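Local coordinates for glycosyl hydrolases family 2, sugar binding domain protein (Bacteroides uniformis str. 3978 T3 ii, PDB 6D1P), which is a beta-glucuronidase from a human gut bacterium and, as a family 2 glycoside hydrolase, probably hydrolyses O-glycosidic bonds, at residues Glu449-Ala454 / Arg461-Arg466; Asn409-His414 / Ile421-Gly426; Gln402-Leu407 / Arg444-Glu449. All blocks are in the same frame, centred on the assembly; numbering follows the deposited sequence.

Contact 1 of 3, residues Glu449-Ala454 / Arg461-Arg466; sequences ELHDLA and RSTAIR
His451 and Ala454, one turn apart along helix 440-457, both contact Thr463 on strand 462-466, and the closest pair of CA atoms, those of His451 and Thr463, is 6.6 Å apart. Ala454 points toward the strand, whereas His451 reaches it with its ring. The imidazole of His451 meets the hydroxyl edge-on: ND1 lies 2.7 Å from Thr463 OG1, which sits close to the ring plane. This is a hydrogen bond in which either group could be the donor, and at 136° it is distinctly bent. With CG anti to the backbone N (chi1 168°), the ring swings out from the helix toward the strand. On the Thr463 side, OG1 lies between the backbone N and the carbonyl carbon (chi1 66°). While OG1 bonds to the imidazole, the methyl CG2 lies 3.7 Å from Ala454 CB and also 3.6 Å from His451 ND1, beside the ring nitrogen. Beyond the pair, the ring of His455 meets that of His451, and Asp476 OD2 is hydrogen-bonded to Thr463 N. Here the second half of a beta-alpha-beta crossover closes, a helix of the TIM barrel packing against the strand that follows it.

Contact 2 of 3, residues Asn409-His414 / Ile421-Gly426; sequences NMIEQH and ILWGLG
Within the beta-alpha-beta unit of strand 382-386, helix 397-414 and strand 420-432 in the TIM barrel, Trp423 is the strand residue that fills the gap to the helix, meeting Met410, Ile411 and His414. The helix and strand segments run nearly antiparallel (162°), their axes approaching to 10.3 Å. Ile411 comes down on one face of the indole: its CG1 stands 3.5 Å from the centroid of the five-membered ring and only 9° off the normal, a well-formed CH-pi contact. Met410 reaches the six-membered ring obliquely. A bend about its last torsion (chi3 59°) turns the methyl CE to 3.5 Å from Trp423 CE3, while SD stays 5.4 Å from that ring's centroid in a looser Met-aromatic contact. At the far rim, His414 CB lies 3.9 Å from Trp423 CH2, near the ring plane; the imidazole itself turns elsewhere, ND1 bonding to Glu385. A leucine in place of Trp423 would probably leave Ile411 without its aromatic face and strip Asp458 of the indole N-H that now bonds to it. The chemistry is thus divided: apolar groups pack on one face and along the rim of the indole, and the buried NE1 is satisfied by the Asp458 carboxylate, which also pairs with Arg461.

Contact 3 of 3, residues Gln402-Leu407 / Arg444-Glu449; sequences QARRML and RAFMGE
Arg404 and Glu449 hold the closest pair of CA atoms, 9.0 Å apart, between two helical segments that run in nearly the same direction, their axes 11.6 Å apart and inclined at 24°. Long side chains bridge this spacing. The guanidinium and carboxylate form a two-pronged salt bridge, their planes turned only modestly against each other. Arg404 NH2 gives a nearly straight bond (173°) to Glu449 OE1, 3.0 Å away, within the guanidinium plane and onto the syn lone pair of the carboxylate oxygen. The second prong joins Arg404 NE to Glu449 OE2; its modelled length of 2.5 Å is very short, and the exact value is doubtful. A weak third bond from Arg404 NH2 to Glu449 OE2 adds little. In Glu449, CG anti to the backbone N (chi1 175°) and an extended chain carry the carboxylate across to Arg404.

Side-by-side helices of this kind form the outer layer of a TIM barrel; here helices 397-414 and 440-457 flank strand 420-432, on which Leu407 and Met447 both pack through Leu425. Between the helices the buried ring of Phe446 lies against one face of the guanidinium. Its CE1 stands 3.5 Å above the guanidinium plane of Arg404, the two groups almost perpendicular, so the charged group meets the edge of the ring and not its pi face. Farther round the same rim, Phe446 CZ touches Ala403 CB at 3.7 Å. Trp389 adds an edge-to-face stack with Phe446. The remaining guanidinium nitrogen, NH1, bonds to Asn401 OD1 one turn back on its own helix, which gives the planar group a further hold on its rotation.

The three contacts form one continuous piece of the TIM barrel. Contacts 2 and 1 follow in series, on neighbouring strands: Ala464 N is 2.9 Å from Trp423 O and Ala464 O 2.8 Å from Leu425 N, probable hydrogen bonds. Contact 3 joins the helices that contacts 2 and 1 set against those strands and shares Glu449 with contact 1. Leu425 ties them together, its CD2 4.1 Å from Leu407 CD2 and its CB 3.8 Å from Met447 SD. Contact 1 is centred about 9 Å from contacts 2 and 3, themselves about 12 Å apart centre to centre. No metal takes part; a potassium ion lies about 12 Å from the Ala403 side chain of contact 3.

Contact 1 of 3, residues Glu449-Ala454 / Arg461-Arg466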
# COMPACT_ATOMS: atom_id res chain seq x y z
N GLU A 449 3.35 39.40 7.68
CA GLU A 449 4.78 39.11 7.76
C GLU A 449 5.32 38.59 6.43
O GLU A 449 6.42 38.98 6.00
CB GLU A 449 5.05 38.09 8.88
CG GLU A 449 6.52 37.64 8.94
CD GLU A 449 6.80 36.52 9.96
OE1 GLU A 449 5.96 36.24 10.85
OE2 GLU A 449 7.89 35.93 9.87
N LEU A 450 4.57 37.70 5.78
CA LEU A 450 5.00 37.13 4.51
C LEU A 450 5.04 38.20 3.42
O LEU A 450 5.99 38.25 2.64
CB LEU A 450 4.09 35.97 4.09
CG LEU A 450 4.26 34.65 4.88
CD1 LEU A 450 3.23 33.59 4.41
CD2 LEU A 450 5.67 34.09 4.76
N HIS A 451 4.03 39.07 3.38
CA HIS A 451 4.07 40.16 2.39
C HIS A 451 5.32 41.02 2.57
O HIS A 451 6.00 41.36 1.59
CB HIS A 451 2.81 41.01 2.48
CG HIS A 451 2.90 42.29 1.71
ND1 HIS A 451 2.62 42.37 0.36
CD2 HIS A 451 3.27 43.53 2.09
CE1 HIS A 451 2.79 43.61 -0.04
NE2 HIS A 451 3.18 44.34 0.99
N ASP A 452 5.65 41.37 3.82
CA ASP A 452 6.83 42.19 4.07
C ASP A 452 8.10 41.45 3.72
O ASP A 452 9.07 42.05 3.23
CB ASP A 452 6.87 42.63 5.54
CG ASP A 452 5.75 43.57 5.89
OD1 ASP A 452 5.30 44.29 4.99
OD2 ASP A 452 5.31 43.59 7.05
N LEU A 453 8.13 40.14 3.97
CA LEU A 453 9.31 39.34 3.65
C LEU A 453 9.55 39.33 2.14
O LEU A 453 10.69 39.51 1.69
CB LEU A 453 9.15 37.91 4.19
CG LEU A 453 10.26 36.89 3.92
CD1 LEU A 453 11.58 37.45 4.36
CD2 LEU A 453 10.00 35.54 4.65
N ALA A 454 8.49 39.15 1.35
CA ALA A 454 8.63 39.16 -0.10
C ALA A 454 9.08 40.52 -0.60
O ALA A 454 10.03 40.63 -1.39
CB ALA A 454 7.30 38.76 -0.75
N ARG A 461 8.85 43.09 -7.67
CA ARG A 461 7.68 42.34 -8.08
C ARG A 461 6.55 42.54 -7.08
O ARG A 461 6.76 43.00 -5.96
CB ARG A 461 8.00 40.86 -8.24
CG ARG A 461 8.98 40.59 -9.38
CD ARG A 461 9.09 39.11 -9.65
NE ARG A 461 9.97 38.75 -10.75
CZ ARG A 461 11.29 38.77 -10.68
NH1 ARG A 461 11.90 39.18 -9.58
NH2 ARG A 461 12.01 38.40 -11.73
N SER A 462 5.34 42.22 -7.51
CA SER A 462 4.17 42.37 -6.66
C SER A 462 3.78 41.05 -5.99
O SER A 462 3.95 39.97 -6.56
CB SER A 462 2.98 42.92 -7.45
OG SER A 462 3.22 44.27 -7.79
N THR A 463 3.25 41.16 -4.77
CA THR A 463 2.67 40.04 -4.06
C THR A 463 1.19 39.91 -4.41
O THR A 463 0.51 40.91 -4.68
CB THR A 463 2.82 40.18 -2.55
OG1 THR A 463 2.06 41.30 -2.09
CG2 THR A 463 4.28 40.36 -2.16
N ALA A 464 0.71 38.67 -4.42
CA ALA A 464 -0.70 38.37 -4.62
C ALA A 464 -1.13 37.28 -3.63
O ALA A 464 -0.29 36.57 -3.07
CB ALA A 464 -0.96 37.91 -6.07
N ILE A 465 -2.45 37.18 -3.40
CA ILE A 465 -3.07 35.97 -2.86
C ILE A 465 -4.42 35.79 -3.54
O ILE A 465 -4.89 36.67 -4.27
CB ILE A 465 -3.28 35.99 -1.33
CG1 ILE A 465 -4.21 37.14 -0.93
CG2 ILE A 465 -1.94 36.01 -0.59
CD1 ILE A 465 -4.50 37.26 0.56
N ARG A 466 -5.05 34.64 -3.28
CA ARG A 466 -6.35 34.31 -3.84
C ARG A 466 -7.31 33.88 -2.72
O ARG A 466 -6.97 33.02 -1.91
CB ARG A 466 -6.26 33.19 -4.89
CG ARG A 466 -7.63 32.95 -5.57
CD ARG A 466 -7.71 31.78 -6.54
NE ARG A 466 -9.11 31.53 -6.82
CZ ARG A 466 -9.88 30.72 -6.11
NH1 ARG A 466 -9.34 30.05 -5.10
NH2 ARG A 466 -11.16 30.57 -6.39

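Contact 2 of 3, residues Asn409-His414 / Ile421-Gly426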
# COMPACT_ATOMS: atom_id res chain seq x y z
N ASN A 409 13.02 30.59 -0.63
CA ASN A 409 13.63 29.76 -1.67
C ASN A 409 13.01 30.06 -3.04
O ASN A 409 13.73 30.16 -4.04
CB ASN A 409 13.48 28.28 -1.33
CG ASN A 409 14.42 27.82 -0.24
OD1 ASN A 409 15.42 28.46 0.04
ND2 ASN A 409 14.12 26.68 0.37
N MET A 410 11.69 30.20 -3.10
CA MET A 410 11.03 30.44 -4.37
C MET A 410 11.53 31.74 -5.01
O MET A 410 11.84 31.78 -6.20
CB MET A 410 9.53 30.50 -4.18
CG MET A 410 8.76 30.46 -5.47
SD MET A 410 7.02 30.71 -5.19
CE MET A 410 7.06 32.32 -4.41
N ILE A 411 11.59 32.81 -4.21
CA ILE A 411 12.02 34.10 -4.72
C ILE A 411 13.49 34.07 -5.09
O ILE A 411 13.88 34.48 -6.19
CB ILE A 411 11.73 35.20 -3.68
CG1 ILE A 411 10.22 35.46 -3.61
CG2 ILE A 411 12.51 36.45 -4.00
CD1 ILE A 411 9.82 36.26 -2.41
N GLU A 412 14.34 33.56 -4.20
CA GLU A 412 15.77 33.55 -4.49
C GLU A 412 16.10 32.67 -5.70
O GLU A 412 16.99 33.01 -6.48
CB GLU A 412 16.55 33.10 -3.26
CG GLU A 412 16.81 34.26 -2.30
CD GLU A 412 17.52 33.83 -1.03
OE1 GLU A 412 17.73 32.60 -0.85
OE2 GLU A 412 17.85 34.72 -0.21
N GLN A 413 15.37 31.57 -5.88
CA GLN A 413 15.68 30.62 -6.94
C GLN A 413 15.10 31.01 -8.29
O GLN A 413 15.61 30.55 -9.32
CB GLN A 413 15.20 29.21 -6.53
CG GLN A 413 16.13 28.54 -5.50
CD GLN A 413 15.49 27.37 -4.76
OE1 GLN A 413 14.57 26.72 -5.24
NE2 GLN A 413 15.99 27.09 -3.57
N HIS A 414 14.05 31.84 -8.33
CA HIS A 414 13.41 32.19 -9.60
C HIS A 414 13.45 33.68 -9.93
O HIS A 414 12.88 34.07 -10.96
CB HIS A 414 11.95 31.72 -9.59
CG HIS A 414 11.80 30.24 -9.71
ND1 HIS A 414 10.58 29.61 -9.67
CD2 HIS A 414 12.73 29.27 -9.88
CE1 HIS A 414 10.76 28.31 -9.81
NE2 HIS A 414 12.05 28.07 -9.94
N ILE A 421 6.10 37.90 -12.66
CA ILE A 421 5.68 39.20 -12.18
C ILE A 421 4.96 39.14 -10.84
O ILE A 421 4.84 40.18 -10.17
CB ILE A 421 4.81 39.92 -13.22
CG1 ILE A 421 3.63 39.06 -13.60
CG2 ILE A 421 5.61 40.21 -14.46
CD1 ILE A 421 2.62 39.76 -14.41
N LEU A 422 4.48 37.98 -10.40
CA LEU A 422 3.71 37.91 -9.16
C LEU A 422 4.22 36.77 -8.30
O LEU A 422 4.31 35.63 -8.76
CB LEU A 422 2.22 37.72 -9.44
CG LEU A 422 1.50 38.95 -10.00
CD1 LEU A 422 0.12 38.59 -10.51
CD2 LEU A 422 1.42 40.08 -8.97
N TRP A 423 4.58 37.10 -7.06
CA TRP A 423 4.79 36.12 -6.00
C TRP A 423 3.49 35.98 -5.22
O TRP A 423 3.03 36.95 -4.61
CB TRP A 423 5.91 36.53 -5.06
CG TRP A 423 7.26 36.78 -5.67
CD1 TRP A 423 8.03 37.89 -5.52
CD2 TRP A 423 8.01 35.88 -6.50
NE1 TRP A 423 9.21 37.74 -6.21
CE2 TRP A 423 9.23 36.52 -6.81
CE3 TRP A 423 7.78 34.59 -7.00
CZ2 TRP A 423 10.20 35.93 -7.62
CZ3 TRP A 423 8.74 34.00 -7.79
CH2 TRP A 423 9.94 34.66 -8.09
N GLY A 424 2.90 34.78 -5.23
CA GLY A 424 1.72 34.51 -4.43
C GLY A 424 2.08 34.02 -3.03
O GLY A 424 3.01 33.25 -2.85
N LEU A 425 1.32 34.49 -2.03
CA LEU A 425 1.61 34.13 -0.64
C LEU A 425 0.72 33.03 -0.09
O LEU A 425 1.06 32.45 0.94
CB LEU A 425 1.50 35.36 0.26
CG LEU A 425 2.24 36.61 -0.26
CD1 LEU A 425 1.90 37.82 0.61
CD2 LEU A 425 3.75 36.38 -0.32
N GLY A 426 -0.39 32.71 -0.74
CA GLY A 426 -1.23 31.63 -0.27
C GLY A 426 -2.50 31.57 -1.07
O GLY A 426 -2.82 32.49 -1.84

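Contact 3 of 3, residues Gln402-Leu407 / Arg444-Glu449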
# COMPACT_ATOMS: atom_id res chain seq x y z
N GLN A 402 8.36 26.81 7.64
CA GLN A 402 8.38 26.22 6.31
C GLN A 402 7.86 27.21 5.27
O GLN A 402 8.42 27.33 4.18
CB GLN A 402 7.57 24.91 6.27
CG GLN A 402 7.47 24.35 4.83
CD GLN A 402 6.55 23.14 4.69
OE1 GLN A 402 5.88 22.73 5.64
NE2 GLN A 402 6.54 22.55 3.50
N ALA A 403 6.82 27.97 5.62
CA ALA A 403 6.31 28.98 4.69
C ALA A 403 7.34 30.09 4.46
O ALA A 403 7.58 30.49 3.31
CB ALA A 403 4.99 29.55 5.22
N ARG A 404 7.98 30.57 5.54
CA ARG A 404 9.03 31.57 5.36
C ARG A 404 10.17 31.01 4.52
O ARG A 404 10.71 31.69 3.65
CB ARG A 404 9.57 32.05 6.70
CG ARG A 404 8.54 32.64 7.63
CD ARG A 404 9.15 32.82 9.02
NE ARG A 404 8.25 33.46 9.97
CZ ARG A 404 7.86 32.91 11.12
NH1 ARG A 404 8.30 31.71 11.50
NH2 ARG A 404 7.03 33.59 11.91
N ARG A 405 10.54 29.75 4.78
CA ARG A 405 11.63 29.15 4.03
C ARG A 405 11.26 28.96 2.56
O ARG A 405 12.09 29.22 1.67
CB ARG A 405 12.01 27.81 4.65
CG ARG A 405 13.23 27.15 4.03
CD ARG A 405 13.64 25.92 4.85
NE ARG A 405 12.64 24.86 4.80
CZ ARG A 405 11.88 24.50 5.83
NH1 ARG A 405 12.01 25.13 6.99
NH2 ARG A 405 10.99 23.50 5.71
N MET A 406 10.05 28.49 2.28
CA MET A 406 9.72 28.23 0.88
C MET A 406 9.52 29.54 0.12
O MET A 406 9.92 29.66 -1.05
CB MET A 406 8.50 27.31 0.78
CG MET A 406 8.80 25.90 1.30
SD MET A 406 7.50 24.68 1.04
CE MET A 406 7.73 24.23 -0.68
N LEU A 407 8.94 30.56 0.76
CA LEU A 407 8.85 31.86 0.11
C LEU A 407 10.24 32.37 -0.24
O LEU A 407 10.49 32.80 -1.37
CB LEU A 407 8.11 32.86 1.00
CG LEU A 407 8.00 34.25 0.38
CD1 LEU A 407 7.28 34.19 -0.94
CD2 LEU A 407 7.27 35.17 1.34
N ARG A 444 -4.04 36.93 9.44
CA ARG A 444 -3.66 38.27 9.01
C ARG A 444 -2.22 38.58 9.39
O ARG A 444 -1.42 39.01 8.55
CB ARG A 444 -4.60 39.32 9.63
CG ARG A 444 -5.62 39.91 8.68
CD ARG A 444 -6.32 41.13 9.29
NE ARG A 444 -5.61 42.39 9.07
CZ ARG A 444 -5.61 43.05 7.90
NH1 ARG A 444 -6.24 42.55 6.85
NH2 ARG A 444 -4.96 44.20 7.79
N ALA A 445 -1.87 38.36 10.66
CA ALA A 445 -0.55 38.73 11.14
C ALA A 445 0.54 38.00 10.36
O ALA A 445 1.53 38.60 9.95
CB ALA A 445 -0.43 38.42 12.64
N PHE A 446 0.37 36.69 10.16
CA PHE A 446 1.39 35.95 9.42
C PHE A 446 1.35 36.29 7.93
O PHE A 446 2.40 36.36 7.28
CB PHE A 446 1.20 34.45 9.65
CG PHE A 446 2.29 33.61 9.04
CD1 PHE A 446 3.60 33.76 9.45
CD2 PHE A 446 2.00 32.68 8.06
CE1 PHE A 446 4.61 33.00 8.89
CE2 PHE A 446 2.99 31.91 7.49
CZ PHE A 446 4.30 32.07 7.90
N MET A 447 0.16 36.51 7.37
CA MET A 447 0.10 36.98 5.99
C MET A 447 0.86 38.29 5.83
O MET A 447 1.61 38.47 4.87
CB MET A 447 -1.36 37.17 5.56
CG MET A 447 -1.52 37.46 4.07
SD MET A 447 -1.07 36.03 3.05
CE MET A 447 -2.51 35.00 3.32
N GLY A 448 0.71 39.21 6.79
CA GLY A 448 1.41 40.49 6.69
C GLY A 448 2.90 40.34 6.83
O GLY A 448 3.67 41.07 6.19
N GLU A 449 3.35 39.40 7.68
CA GLU A 449 4.78 39.11 7.76
C GLU A 449 5.32 38.59 6.43
O GLU A 449 6.42 38.98 6.00
CB GLU A 449 5.05 38.09 8.88
CG GLU A 449 6.52 37.64 8.94
CD GLU A 449 6.80 36.52 9.96
OE1 GLU A 449 5.96 36.24 10.85
OE2 GLU A 449 7.89 35.93 9.87